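Side-chain contacts in twitching motility pilus retraction protein (Geobacter sulfurreducens PCA, PDB 5ZFQ), which probably hydrolyses ATP as a ring-shaped hexameric motor that powers retraction of the type IV pilus: residues A[292-297]-A[301-306]; A[83-88]-A[93-98]; A[238-243]-A[248-253]; A[331-336]-A[369-374]. One frame throughout, in Å; residues are numbered along the deposited sequence. Where two conformers were deposited one is given.

Contact 1 (A[292-297]-A[301-306])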
loop_
_atom_site.group_PDB
_atom_site.type_symbol
_atom_site.label_atom_id
_atom_site.label_comp_id
_atom_site.label_asym_id
_atom_site.label_seq_id
_atom_site.Cartn_x
_atom_site.Cartn_y
_atom_site.Cartn_z
ATOM N N GLN A 292 -21.281 -28.963 3.955
ATOM C CA GLN A 292 -21.458 -30.018 2.998
ATOM C C GLN A 292 -20.284 -30.552 2.259
ATOM O O GLN A 292 -19.355 -29.861 2.018
ATOM C CB GLN A 292 -22.404 -29.522 1.946
ATOM C CG GLN A 292 -23.734 -29.088 2.488
ATOM C CD GLN A 292 -24.713 -28.792 1.405
ATOM O OE1 GLN A 292 -24.361 -28.750 0.260
ATOM N NE2 GLN A 292 -25.942 -28.587 1.770
ATOM N N THR A 293 -20.333 -31.837 1.970
ATOM C CA THR A 293 -19.352 -32.497 1.140
ATOM C C THR A 293 -19.974 -33.437 0.141
ATOM O O THR A 293 -20.797 -34.219 0.494
ATOM C CB THR A 293 -18.409 -33.403 1.922
ATOM O OG1 THR A 293 -17.888 -32.719 3.039
ATOM C CG2 THR A 293 -17.277 -33.741 1.080
ATOM N N LEU A 294 -19.616 -33.340 -1.118
ATOM C CA LEU A 294 -20.024 -34.370 -2.068
ATOM C C LEU A 294 -18.899 -35.393 -2.171
ATOM O O LEU A 294 -17.847 -35.129 -2.777
ATOM C CB LEU A 294 -20.349 -33.775 -3.444
ATOM C CG LEU A 294 -21.665 -32.988 -3.571
ATOM C CD1 LEU A 294 -21.769 -32.291 -4.938
ATOM C CD2 LEU A 294 -22.890 -33.881 -3.291
ATOM N N LEU A 295 -19.113 -36.543 -1.544
ATOM C CA LEU A 295 -18.153 -37.633 -1.588
ATOM C C LEU A 295 -18.441 -38.495 -2.802
ATOM O O LEU A 295 -19.516 -38.394 -3.372
ATOM C CB LEU A 295 -18.225 -38.456 -0.297
ATOM C CG LEU A 295 -17.837 -37.650 0.948
ATOM C CD1 LEU A 295 -18.154 -38.424 2.201
ATOM C CD2 LEU A 295 -16.365 -37.285 0.902
ATOM N N PRO A 296 -17.469 -39.320 -3.229
ATOM C CA PRO A 296 -17.758 -40.333 -4.249
ATOM C C PRO A 296 -18.568 -41.490 -3.679
ATOM O O PRO A 296 -18.384 -41.832 -2.516
ATOM C CB PRO A 296 -16.362 -40.809 -4.680
ATOM C CG PRO A 296 -15.483 -40.512 -3.547
ATOM C CD PRO A 296 -16.026 -39.239 -2.941
ATOM N N ASN A 297 -19.453 -42.094 -4.461
ATOM C CA ASN A 297 -20.107 -43.288 -3.951
ATOM C C ASN A 297 -19.131 -44.461 -4.004
ATOM O O ASN A 297 -18.074 -44.377 -4.649
ATOM C CB ASN A 297 -21.408 -43.607 -4.708
ATOM C CG ASN A 297 -21.246 -43.602 -6.227
ATOM O OD1 ASN A 297 -20.183 -43.935 -6.761
ATOM N ND2 ASN A 297 -22.320 -43.236 -6.928
ATOM N N LYS A 301 -18.874 -43.773 -9.729
ATOM C CA LYS A 301 -19.465 -43.184 -10.923
ATOM C C LYS A 301 -20.550 -42.170 -10.573
ATOM O O LYS A 301 -21.371 -41.809 -11.422
ATOM C CB LYS A 301 -20.045 -44.276 -11.819
ATOM C CG LYS A 301 -19.170 -45.518 -11.908
ATOM C CD LYS A 301 -18.919 -45.973 -13.354
ATOM C CE LYS A 301 -17.982 -47.198 -13.411
ATOM N NZ LYS A 301 -16.656 -46.900 -14.041
ATOM N N GLY A 302 -20.557 -41.719 -9.319
ATOM C CA GLY A 302 -21.522 -40.736 -8.856
ATOM C C GLY A 302 -21.139 -40.180 -7.501
ATOM O O GLY A 302 -20.117 -40.553 -6.951
ATOM N N ARG A 303 -21.955 -39.286 -6.961
ATOM C CA ARG A 303 -21.617 -38.602 -5.709
ATOM C C ARG A 303 -22.772 -38.526 -4.713
ATOM O O ARG A 303 -23.891 -38.164 -5.079
ATOM C CB ARG A 303 -21.121 -37.180 -5.992
ATOM C CG ARG A 303 -19.774 -37.125 -6.694
ATOM C CD ARG A 303 -19.172 -35.734 -6.646
ATOM N NE ARG A 303 -19.834 -34.790 -7.552
ATOM C CZ ARG A 303 -19.655 -33.469 -7.505
ATOM N NH1 ARG A 303 -18.849 -32.947 -6.578
ATOM N NH2 ARG A 303 -20.278 -32.665 -8.369
ATOM N N VAL A 304 -22.460 -38.771 -3.451
ATOM C CA VAL A 304 -23.407 -38.706 -2.359
ATOM C C VAL A 304 -23.073 -37.543 -1.446
ATOM O O VAL A 304 -21.970 -37.102 -1.393
ATOM C CB VAL A 304 -23.450 -39.994 -1.542
ATOM C CG1 VAL A 304 -23.927 -41.123 -2.397
ATOM C CG2 VAL A 304 -22.099 -40.324 -0.979
ATOM N N LEU A 305 -24.060 -37.048 -0.731
ATOM C CA LEU A 305 -23.872 -35.923 0.136
ATOM C C LEU A 305 -23.700 -36.251 1.595
ATOM O O LEU A 305 -24.398 -37.049 2.133
ATOM C CB LEU A 305 -25.026 -34.962 -0.030
ATOM C CG LEU A 305 -24.870 -33.687 0.770
ATOM C CD1 LEU A 305 -23.967 -32.722 0.058
ATOM C CD2 LEU A 305 -26.192 -33.048 1.088
ATOM N N ALA A 306 -22.702 -35.638 2.199
ATOM C CA ALA A 306 -22.406 -35.761 3.603
ATOM C C ALA A 306 -22.660 -34.368 4.154
ATOM O O ALA A 306 -22.268 -33.385 3.600
ATOM C CB ALA A 306 -21.002 -36.222 3.832
#
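Gly302 meets Asn297 where the strands leave the turn. Gly302 O takes the N-H of Asn297 (Asn297 N to Gly302 O, 3.0 Å), the donor standing above the carbonyl plane. Asn297 holds CG between its backbone N and carbonyl carbon (chi1 50°), which brings the carboxamide over Gly302. Its OD1 is bonded to Gly300 N in the turn and takes only a weak bond from Gly302 N. Arg303 faces Pro296, and their side chains diverge. The arginine crosses Leu294 at about a right angle; Leu294 CD1 lies over one guanidinium face, offset toward the rim and 3.4 Å from Arg303 NH1, which donates to Gly159 O of the probable P-loop. Val304 exchanges two backbone bonds with Leu295, Leu295 N to Val304 O measuring 2.9 Å. Leu305 swings CG anti to its backbone N (chi1 -176°), carrying CD1 to 3.7 Å from Leu294 CD2 on the same face of the sheet. Ala306 closes the pairing with two bonds to Thr293, and its CB meets Leu295 CD1 at 4.0 Å. Thr293, Leu295 and Ala306 pack on helix 344-353, while Leu295 also reaches Phe284 of the second subunit. This is an antiparallel beta hairpin, its second strand one of the two outermost within the chain in a mixed sheet built on the RecA-like plan of P-loop ATPases.

Contact 2 (A[83-88]-A[93-98])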
loop_
_atom_site.group_PDB
_atom_site.type_symbol
_atom_site.label_atom_id
_atom_site.label_comp_id
_atom_site.label_asym_id
_atom_site.label_seq_id
_atom_site.Cartn_x
_atom_site.Cartn_y
_atom_site.Cartn_z
ATOM N N GLU A 83 -22.838 -7.916 -28.899
ATOM C CA GLU A 83 -21.610 -7.255 -29.286
ATOM C C GLU A 83 -20.779 -6.838 -28.069
ATOM O O GLU A 83 -19.552 -6.879 -28.117
ATOM C CB GLU A 83 -21.930 -6.049 -30.169
ATOM C CG GLU A 83 -22.697 -6.429 -31.438
ATOM C CD GLU A 83 -21.962 -7.455 -32.301
ATOM O OE1 GLU A 83 -20.818 -7.160 -32.715
ATOM O OE2 GLU A 83 -22.519 -8.555 -32.559
ATOM N N GLN A 84 -21.435 -6.450 -26.979
ATOM C CA GLN A 84 -20.700 -6.020 -25.791
ATOM C C GLN A 84 -19.988 -7.228 -25.191
ATOM O O GLN A 84 -18.844 -7.120 -24.733
ATOM C CB GLN A 84 -21.630 -5.336 -24.765
ATOM C CG GLN A 84 -21.059 -5.192 -23.326
ATOM C CD GLN A 84 -21.246 -6.438 -22.430
ATOM O OE1 GLN A 84 -22.363 -6.936 -22.251
ATOM N NE2 GLN A 84 -20.142 -6.953 -21.891
ATOM N N GLN A 85 -20.652 -8.380 -25.219
ATOM C CA GLN A 85 -20.049 -9.583 -24.684
ATOM C C GLN A 85 -18.838 -9.995 -25.520
ATOM O O GLN A 85 -17.831 -10.447 -24.976
ATOM C CB GLN A 85 -21.080 -10.705 -24.604
ATOM C CG GLN A 85 -22.050 -10.498 -23.477
ATOM C CD GLN A 85 -23.247 -11.435 -23.514
ATOM O OE1 GLN A 85 -23.653 -11.933 -24.577
ATOM N NE2 GLN A 85 -23.829 -11.678 -22.337
ATOM N N LYS A 86 -18.932 -9.820 -26.834
ATOM C CA LYS A 86 -17.810 -10.081 -27.720
ATOM C C LYS A 86 -16.626 -9.179 -27.385
ATOM O O LYS A 86 -15.507 -9.659 -27.203
ATOM C CB LYS A 86 -18.219 -9.886 -29.175
ATOM C CG LYS A 86 -19.216 -10.912 -29.674
ATOM C CD LYS A 86 -19.706 -10.550 -31.065
ATOM C CE LYS A 86 -20.614 -11.618 -31.655
ATOM N NZ LYS A 86 -21.365 -11.100 -32.844
ATOM N N HIS A 87 -16.875 -7.871 -27.312
ATOM C CA HIS A 87 -15.831 -6.905 -26.966
ATOM C C HIS A 87 -15.261 -7.231 -25.582
ATOM O O HIS A 87 -14.055 -7.146 -25.365
ATOM C CB HIS A 87 -16.381 -5.469 -27.010
ATOM C CG HIS A 87 -15.365 -4.403 -26.707
ATOM N ND1 HIS A 87 -15.021 -4.040 -25.422
ATOM C CD2 HIS A 87 -14.650 -3.593 -27.528
ATOM C CE1 HIS A 87 -14.121 -3.074 -25.463
ATOM N NE2 HIS A 87 -13.880 -2.783 -26.728
ATOM N N LYS A 88 -16.129 -7.601 -24.645
ATOM C CA LYS A 88 -15.666 -7.918 -23.303
ATOM C C LYS A 88 -14.713 -9.126 -23.367
ATOM O O LYS A 88 -13.629 -9.103 -22.767
ATOM C CB LYS A 88 -16.838 -8.193 -22.350
ATOM C CG LYS A 88 -16.447 -8.076 -20.860
ATOM C CD LYS A 88 -17.518 -8.627 -19.892
ATOM C CE LYS A 88 -17.104 -8.392 -18.425
ATOM N NZ LYS A 88 -17.762 -9.312 -17.415
ATOM N N ASN A 93 -10.134 -12.345 -22.819
ATOM C CA ASN A 93 -9.951 -13.769 -23.131
ATOM C C ASN A 93 -10.710 -14.677 -22.162
ATOM O O ASN A 93 -10.398 -15.856 -21.989
ATOM C CB ASN A 93 -8.469 -14.127 -23.179
ATOM C CG ASN A 93 -7.844 -13.767 -24.502
ATOM O OD1 ASN A 93 -8.365 -12.923 -25.246
ATOM N ND2 ASN A 93 -6.739 -14.416 -24.822
ATOM N N GLU A 94 -11.743 -14.101 -21.565
ATOM C CA GLU A 94 -12.616 -14.795 -20.636
ATOM C C GLU A 94 -13.986 -14.130 -20.648
ATOM O O GLU A 94 -14.097 -12.901 -20.534
ATOM C CB GLU A 94 -12.013 -14.808 -19.214
ATOM C CG GLU A 94 -11.183 -16.066 -18.896
ATOM C CD GLU A 94 -9.692 -15.835 -18.887
ATOM O OE1 GLU A 94 -9.204 -14.670 -18.932
ATOM O OE2 GLU A 94 -8.988 -16.852 -18.844
ATOM N N LEU A 95 -15.023 -14.947 -20.823
ATOM C CA LEU A 95 -16.401 -14.479 -20.744
ATOM C C LEU A 95 -17.285 -15.572 -20.167
ATOM O O LEU A 95 -17.209 -16.733 -20.584
ATOM C CB LEU A 95 -16.921 -14.063 -22.117
ATOM C CG LEU A 95 -18.315 -13.451 -22.140
ATOM C CD1 LEU A 95 -18.264 -11.992 -21.656
ATOM C CD2 LEU A 95 -18.884 -13.553 -23.524
ATOM N N ASP A 96 -18.138 -15.210 -19.219
ATOM C CA ASP A 96 -19.053 -16.187 -18.641
ATOM C C ASP A 96 -20.433 -15.572 -18.580
ATOM O O ASP A 96 -20.593 -14.488 -18.037
ATOM C CB ASP A 96 -18.569 -16.616 -17.247
ATOM C CG ASP A 96 -19.382 -17.757 -16.663
ATOM O OD1 ASP A 96 -19.104 -18.937 -16.999
ATOM O OD2 ASP A 96 -20.302 -17.463 -15.858
ATOM N N LEU A 97 -21.436 -16.245 -19.133
ATOM C CA LEU A 97 -22.776 -15.650 -19.168
ATOM C C LEU A 97 -23.917 -16.669 -19.026
ATOM O O LEU A 97 -23.687 -17.892 -18.978
ATOM C CB LEU A 97 -22.975 -14.869 -20.477
ATOM C CG LEU A 97 -23.265 -15.741 -21.713
ATOM C CD1 LEU A 97 -23.945 -14.930 -22.771
ATOM C CD2 LEU A 97 -22.003 -16.439 -22.276
ATOM N N SER A 98 -25.146 -16.150 -18.968
ATOM C CA SER A 98 -26.340 -16.967 -19.143
ATOM C C SER A 98 -27.153 -16.466 -20.344
ATOM O O SER A 98 -27.066 -15.291 -20.737
ATOM C CB SER A 98 -27.207 -16.971 -17.884
ATOM O OG SER A 98 -27.636 -15.660 -17.560
#
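Leu95 supplies most of the apolar contact between the helix and the strand, straddling the carbonyl of Gln85 with its two methyls. Leu95 CD2 meets Gln85 CB at 3.8 Å, and Leu95 CD1 lies 3.9 Å from Lys88 CD, partway along an extended lysine chain that crosses the leucine obliquely. Amide against methyl is the second kind of contact. The extended Gln85 crosses Leu97 at about a right angle and sets its carboxamide beside Leu97 CD1, 3.3 Å from Gln85 NE2; a bond from Thr82 N to Gln85 OE1 holds the amide there. No hydrogen bond joins the two segments. Polar links instead run along the helix or outward: Lys86 NZ reaches the syn side of Glu83 OE2 at 2.8 Å in a salt bridge, and Lys88 NZ makes a weak bond to Gly205 O. Asn93, with positive phi, ends helix 83-92, and the chain folds back as strand 94-101, at 145° between the directions of the short segments. Leu81, in the loop ahead of the helix, packs on both Leu95 and Leu97. Strand 105-114 pairs with 94-101, while Glu94 and Asp96 form salt bridges to Arg202 and Arg220 of the second subunit.

Contact 3 (A[238-243]-A[248-253])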
loop_
_atom_site.group_PDB
_atom_site.type_symbol
_atom_site.label_atom_id
_atom_site.label_comp_id
_atom_site.label_asym_id
_atom_site.label_seq_id
_atom_site.Cartn_x
_atom_site.Cartn_y
_atom_site.Cartn_z
ATOM N N GLU A 238 -20.393 -8.130 7.563
ATOM C CA GLU A 238 -21.049 -7.066 8.300
ATOM C C GLU A 238 -22.390 -6.726 7.701
ATOM O O GLU A 238 -23.295 -6.288 8.405
ATOM C CB GLU A 238 -20.169 -5.820 8.327
ATOM C CG GLU A 238 -19.470 -5.570 9.644
ATOM C CD GLU A 238 -18.428 -4.483 9.513
ATOM O OE1 GLU A 238 -18.310 -3.930 8.395
ATOM O OE2 GLU A 238 -17.721 -4.185 10.505
ATOM N N ALA A 239 -22.513 -6.908 6.394
ATOM C CA ALA A 239 -23.780 -6.654 5.735
ATOM C C ALA A 239 -24.763 -7.776 6.061
ATOM O O ALA A 239 -25.900 -7.514 6.430
ATOM C CB ALA A 239 -23.588 -6.508 4.231
ATOM N N ALA A 240 -24.308 -9.023 5.931
ATOM C CA ALA A 240 -25.096 -10.196 6.309
ATOM C C ALA A 240 -25.586 -10.112 7.750
ATOM O O ALA A 240 -26.757 -10.345 8.012
ATOM C CB ALA A 240 -24.277 -11.486 6.112
ATOM N N LEU A 241 -24.683 -9.795 8.680
ATOM C CA LEU A 241 -25.046 -9.676 10.089
ATOM C C LEU A 241 -26.112 -8.604 10.292
ATOM O O LEU A 241 -27.025 -8.751 11.109
ATOM C CB LEU A 241 -23.816 -9.367 10.934
ATOM C CG LEU A 241 -22.872 -10.563 11.036
ATOM C CD1 LEU A 241 -21.512 -10.179 11.624
ATOM C CD2 LEU A 241 -23.544 -11.696 11.842
ATOM N N THR A 242 -25.983 -7.536 9.514
ATOM C CA THR A 242 -26.880 -6.410 9.600
ATOM C C THR A 242 -28.277 -6.815 9.144
ATOM O O THR A 242 -29.270 -6.537 9.824
ATOM C CB THR A 242 -26.338 -5.246 8.767
ATOM O OG1 THR A 242 -25.125 -4.793 9.376
ATOM C CG2 THR A 242 -27.342 -4.092 8.654
ATOM N N LEU A 243 -28.346 -7.493 8.006
ATOM C CA LEU A 243 -29.612 -7.991 7.500
ATOM C C LEU A 243 -30.262 -8.909 8.549
ATOM O O LEU A 243 -31.450 -8.758 8.880
ATOM C CB LEU A 243 -29.395 -8.710 6.159
ATOM C CG LEU A 243 -29.161 -7.794 4.944
ATOM C CD1 LEU A 243 -28.393 -8.483 3.854
ATOM C CD2 LEU A 243 -30.472 -7.321 4.383
ATOM N N HIS A 248 -34.417 -9.521 8.707
ATOM C CA HIS A 248 -34.340 -10.193 7.425
ATOM C C HIS A 248 -33.926 -11.627 7.627
ATOM O O HIS A 248 -33.455 -12.010 8.709
ATOM C CB HIS A 248 -33.364 -9.486 6.505
ATOM C CG HIS A 248 -33.664 -8.031 6.340
ATOM N ND1 HIS A 248 -33.251 -7.080 7.249
ATOM C CD2 HIS A 248 -34.371 -7.367 5.398
ATOM C CE1 HIS A 248 -33.677 -5.890 6.864
ATOM N NE2 HIS A 248 -34.360 -6.036 5.745
ATOM N N LEU A 249 -34.146 -12.437 6.602
ATOM C CA LEU A 249 -33.529 -13.739 6.567
ATOM C C LEU A 249 -32.340 -13.661 5.604
ATOM O O LEU A 249 -32.504 -13.358 4.402
ATOM C CB LEU A 249 -34.526 -14.817 6.149
ATOM C CG LEU A 249 -33.946 -16.242 6.082
ATOM C CD1 LEU A 249 -33.592 -16.797 7.464
ATOM C CD2 LEU A 249 -34.886 -17.205 5.357
ATOM N N CYS A 250 -31.145 -13.906 6.129
ATOM C CA CYS A 250 -29.952 -13.861 5.305
ATOM C C CYS A 250 -29.403 -15.263 5.031
ATOM O O CYS A 250 -29.036 -15.995 5.959
ATOM C CB CYS A 250 -28.881 -12.993 5.969
ATOM S SG CYS A 250 -27.397 -12.792 4.941
ATOM N N LEU A 251 -29.367 -15.637 3.754
ATOM C CA LEU A 251 -28.722 -16.880 3.333
ATOM C C LEU A 251 -27.326 -16.543 2.867
ATOM O O LEU A 251 -27.145 -15.594 2.101
ATOM C CB LEU A 251 -29.499 -17.574 2.205
ATOM C CG LEU A 251 -30.939 -17.906 2.580
ATOM C CD1 LEU A 251 -31.733 -18.416 1.394
ATOM C CD2 LEU A 251 -30.992 -18.892 3.773
ATOM N N ALA A 252 -26.339 -17.305 3.321
ATOM C CA ALA A 252 -24.969 -17.011 2.946
ATOM C C ALA A 252 -24.072 -18.247 2.982
ATOM O O ALA A 252 -24.441 -19.281 3.536
ATOM C CB ALA A 252 -24.391 -15.907 3.851
ATOM N N THR A 253 -22.932 -18.090 2.351
ATOM C CA THR A 253 -21.960 -19.114 2.089
ATOM C C THR A 253 -20.551 -18.830 2.610
ATOM O O THR A 253 -20.115 -17.731 2.687
ATOM C CB THR A 253 -21.973 -19.305 0.544
ATOM O OG1 THR A 253 -22.933 -20.275 0.193
ATOM C CG2 THR A 253 -20.682 -19.705 -0.056
#
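His248 and Leu243 owe their meeting to two similar first torsions: each sets CG anti to its own carbonyl carbon (chi1 -54° in His248, -76° in Leu243), which brings the His248 ring beside Leu243 O and puts Leu243 CD2 over the ring. That methyl sits above one face, 3.9 Å from the centroid of the His248 ring and close to its normal, a CH-pi contact offset toward the rim. The same histidine meets the backbone at its edge. His248 ND1 donates to Leu243 O at 3.0 Å, in the ring plane and on a lone pair of the carbonyl, and the backbone N of His248 adds a second bond to that oxygen at 3.1 Å. Further along the strand, Cys250 places SG anti to its backbone N (chi1 -176°) and brings it to 3.6 Å from Ala240 CB, while Leu243 CB and Cys250 CB stand 4.3 Å apart. Val226 and Val228 of the neighbouring strand 225-230 touch Leu243 and Cys250 respectively, so this packing belongs to the core of a beta-alpha-beta unit. On another side of the helix, Thr242 OG1 donates to Glu238 O and is also bonded to His255 NE2 of the third subunit. Thr246 OG1, just past the helix end, is hydrogen-bonded to both His248 ND1 and Leu243 O. These contacts probably fix the rotation of the imidazole, and Leu243 O, met by His248 ND1, His248 N and Thr246 OG1, ties the helix end to the start of the strand.

Contact 4 (A[331-336]-A[369-374])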
loop_
_atom_site.group_PDB
_atom_site.type_symbol
_atom_site.label_atom_id
_atom_site.label_comp_id
_atom_site.label_asym_id
_atom_site.label_seq_id
_atom_site.Cartn_x
_atom_site.Cartn_y
_atom_site.Cartn_z
ATOM N N GLN A 331 -22.517 -30.308 21.786
ATOM C CA GLN A 331 -23.959 -30.132 21.688
ATOM C C GLN A 331 -24.518 -30.750 20.405
ATOM O O GLN A 331 -25.681 -31.139 20.342
ATOM C CB GLN A 331 -24.310 -28.649 21.768
ATOM C CG GLN A 331 -24.058 -28.069 23.132
ATOM C CD GLN A 331 -24.801 -28.830 24.230
ATOM O OE1 GLN A 331 -26.038 -28.916 24.216
ATOM N NE2 GLN A 331 -24.046 -29.393 25.187
ATOM N N MET A 332 -23.683 -30.863 19.384
ATOM C CA MET A 332 -24.161 -31.382 18.116
ATOM C C MET A 332 -24.254 -32.913 18.124
ATOM O O MET A 332 -25.027 -33.506 17.354
ATOM C CB MET A 332 -23.255 -30.897 16.988
ATOM C CG MET A 332 -22.941 -29.428 17.099
ATOM S SD MET A 332 -21.975 -28.762 15.742
ATOM C CE MET A 332 -22.465 -29.799 14.353
ATOM N N GLN A 333 -23.460 -33.540 18.968
ATOM C CA GLN A 333 -23.449 -34.983 19.082
ATOM C C GLN A 333 -24.770 -35.517 19.593
ATOM O O GLN A 333 -25.311 -36.483 19.077
ATOM C CB GLN A 333 -22.336 -35.393 20.015
ATOM C CG GLN A 333 -21.052 -35.783 19.326
ATOM C CD GLN A 333 -19.858 -35.539 20.203
ATOM O OE1 GLN A 333 -19.971 -34.924 21.237
ATOM N NE2 GLN A 333 -18.712 -36.026 19.796
ATOM N N VAL A 334 -25.319 -34.836 20.582
ATOM C CA VAL A 334 -26.560 -35.249 21.210
ATOM C C VAL A 334 -27.819 -34.529 20.760
ATOM O O VAL A 334 -28.854 -34.704 21.377
ATOM C CB VAL A 334 -26.461 -35.068 22.722
ATOM C CG1 VAL A 334 -25.097 -35.503 23.188
ATOM C CG2 VAL A 334 -26.685 -33.628 23.082
ATOM N N GLY A 335 -27.726 -33.720 19.710
ATOM C CA GLY A 335 -28.836 -32.927 19.242
ATOM C C GLY A 335 -29.750 -33.449 18.170
ATOM O O GLY A 335 -30.633 -32.743 17.733
ATOM N N GLN A 336 -29.557 -34.678 17.738
ATOM C CA GLN A 336 -30.370 -35.200 16.655
ATOM C C GLN A 336 -31.867 -35.346 16.817
ATOM O O GLN A 336 -32.602 -35.090 15.885
ATOM C CB GLN A 336 -29.852 -36.562 16.239
ATOM C CG GLN A 336 -30.667 -37.162 15.122
ATOM C CD GLN A 336 -30.290 -36.570 13.802
ATOM O OE1 GLN A 336 -29.188 -36.772 13.330
ATOM N NE2 GLN A 336 -31.190 -35.834 13.207
ATOM N N PRO A 369 -11.283 -39.411 12.860
ATOM C CA PRO A 369 -11.197 -40.846 12.547
ATOM C C PRO A 369 -11.441 -41.751 13.777
ATOM O O PRO A 369 -12.298 -42.637 13.710
ATOM C CB PRO A 369 -9.762 -41.000 12.024
ATOM C CG PRO A 369 -9.430 -39.725 11.452
ATOM C CD PRO A 369 -10.256 -38.641 12.137
ATOM N N ASP A 370 -10.718 -41.522 14.878
ATOM C CA ASP A 370 -10.900 -42.308 16.111
ATOM C C ASP A 370 -12.359 -42.318 16.594
ATOM O O ASP A 370 -12.888 -43.368 16.957
ATOM C CB ASP A 370 -9.998 -41.779 17.232
ATOM C CG ASP A 370 -8.530 -42.116 17.020
ATOM O OD1 ASP A 370 -8.228 -43.145 16.376
ATOM O OD2 ASP A 370 -7.672 -41.336 17.484
ATOM N N GLU A 371 -13.009 -41.155 16.603
ATOM C CA GLU A 371 -14.427 -41.082 16.961
ATOM C C GLU A 371 -15.289 -41.953 16.049
ATOM O O GLU A 371 -16.103 -42.743 16.532
ATOM C CB GLU A 371 -14.932 -39.641 16.925
ATOM C CG GLU A 371 -16.449 -39.539 17.025
ATOM C CD GLU A 371 -16.935 -38.136 17.359
ATOM O OE1 GLU A 371 -16.460 -37.569 18.371
ATOM O OE2 GLU A 371 -17.789 -37.596 16.613
ATOM N N LEU A 372 -15.089 -41.823 14.739
ATOM C CA LEU A 372 -15.851 -42.609 13.765
ATOM C C LEU A 372 -15.641 -44.120 13.944
ATOM O O LEU A 372 -16.612 -44.868 13.946
ATOM C CB LEU A 372 -15.500 -42.194 12.328
ATOM C CG LEU A 372 -16.442 -42.728 11.236
ATOM C CD1 LEU A 372 -17.879 -42.294 11.528
ATOM C CD2 LEU A 372 -16.027 -42.351 9.804
ATOM N N LYS A 373 -14.402 -44.591 14.102
ATOM C CA LYS A 373 -14.221 -46.006 14.494
ATOM C C LYS A 373 -15.015 -46.368 15.752
ATOM O O LYS A 373 -15.702 -47.403 15.785
ATOM C CB LYS A 373 -12.749 -46.382 14.716
ATOM C CG LYS A 373 -11.792 -45.772 13.758
ATOM C CD LYS A 373 -11.179 -46.964 13.001
ATOM C CE LYS A 373 -10.658 -46.659 11.652
ATOM N NZ LYS A 373 -11.601 -47.077 10.492
ATOM N N GLN A 374 -14.944 -45.509 16.767
ATOM C CA GLN A 374 -15.639 -45.770 18.023
ATOM C C GLN A 374 -17.151 -45.969 17.796
ATOM O O GLN A 374 -17.765 -46.906 18.342
ATOM C CB GLN A 374 -15.375 -44.629 19.017
ATOM C CG GLN A 374 -15.279 -45.049 20.501
ATOM C CD GLN A 374 -14.317 -46.217 20.734
ATOM O OE1 GLN A 374 -13.095 -46.089 20.575
ATOM N NE2 GLN A 374 -14.872 -47.368 21.099
#
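Gln333 and Glu371 face each other from the weakly bonded last part of helix 328-333 and the first turn of helix 369-377, with their CA atoms 11.1 Å apart, so that only long side chains can span the gap between the backbones. The arrangement is a surface contact between two helices of the all-helical C-terminal region that follows the ATPase sheet. Both chains are extended beyond CG and approach from opposite directions. Glu371 directs its carboxylate across the gap by setting CG anti to the backbone N (chi1 169°). The amide and carboxylate planes are turned 42° against each other, and Gln333 NE2 comes to 3.1 Å from Glu371 OE1. The main polar partner of the carboxylate lies on the first of these helices: Tyr329, one turn before Gln333, bonds Glu371 OE2 through its hydroxyl, and Asn345 ND2 adds a weak bond to the same oxygen. These partners help fix the rotation of the carboxylate. Around the pair, Gln333 O accepts from Gln346 NE2, tying the end of its helix to helix 344-353. Met332 packs inward on Glu308 and Met310 of strand 303-310, while Pro369 and Leu372 rest on Met363 and Pro369 also touches Arg321 of the second subunit. Gln333 and Glu371 both touch a crystal neighbour, so their exact pose may owe something to the lattice. Gln333 NE2 stands 3.7 Å from Glu371 OE2, the oxygen that Tyr329 OH bonds, and so lies nearer to OE1.

Overall arrangement
Contacts 1 and 3 reach the same mixed sheet, on opposite sides of the chain's centre, with centres about 28 Å apart and nearest atoms about 9 Å apart. Both approach the probable P-loop: contact 1 through Gln292 and Arg303, contact 3 at the far end of strand segment 248-253, where Thr253 touches Lys162. Contact 4 lies about 20 Å from contact 1 between centres, and strand 303-310 links them, since Met332 packs on its later residues Glu308 and Met310. Contact 2 stands apart at the edge strand of the antiparallel sheet, its centre about 33 Å from contact 1 and about 49 Å from contact 4. Segments of all four reach other subunits, contact 4 only through Pro369, consistent with a hexameric ring.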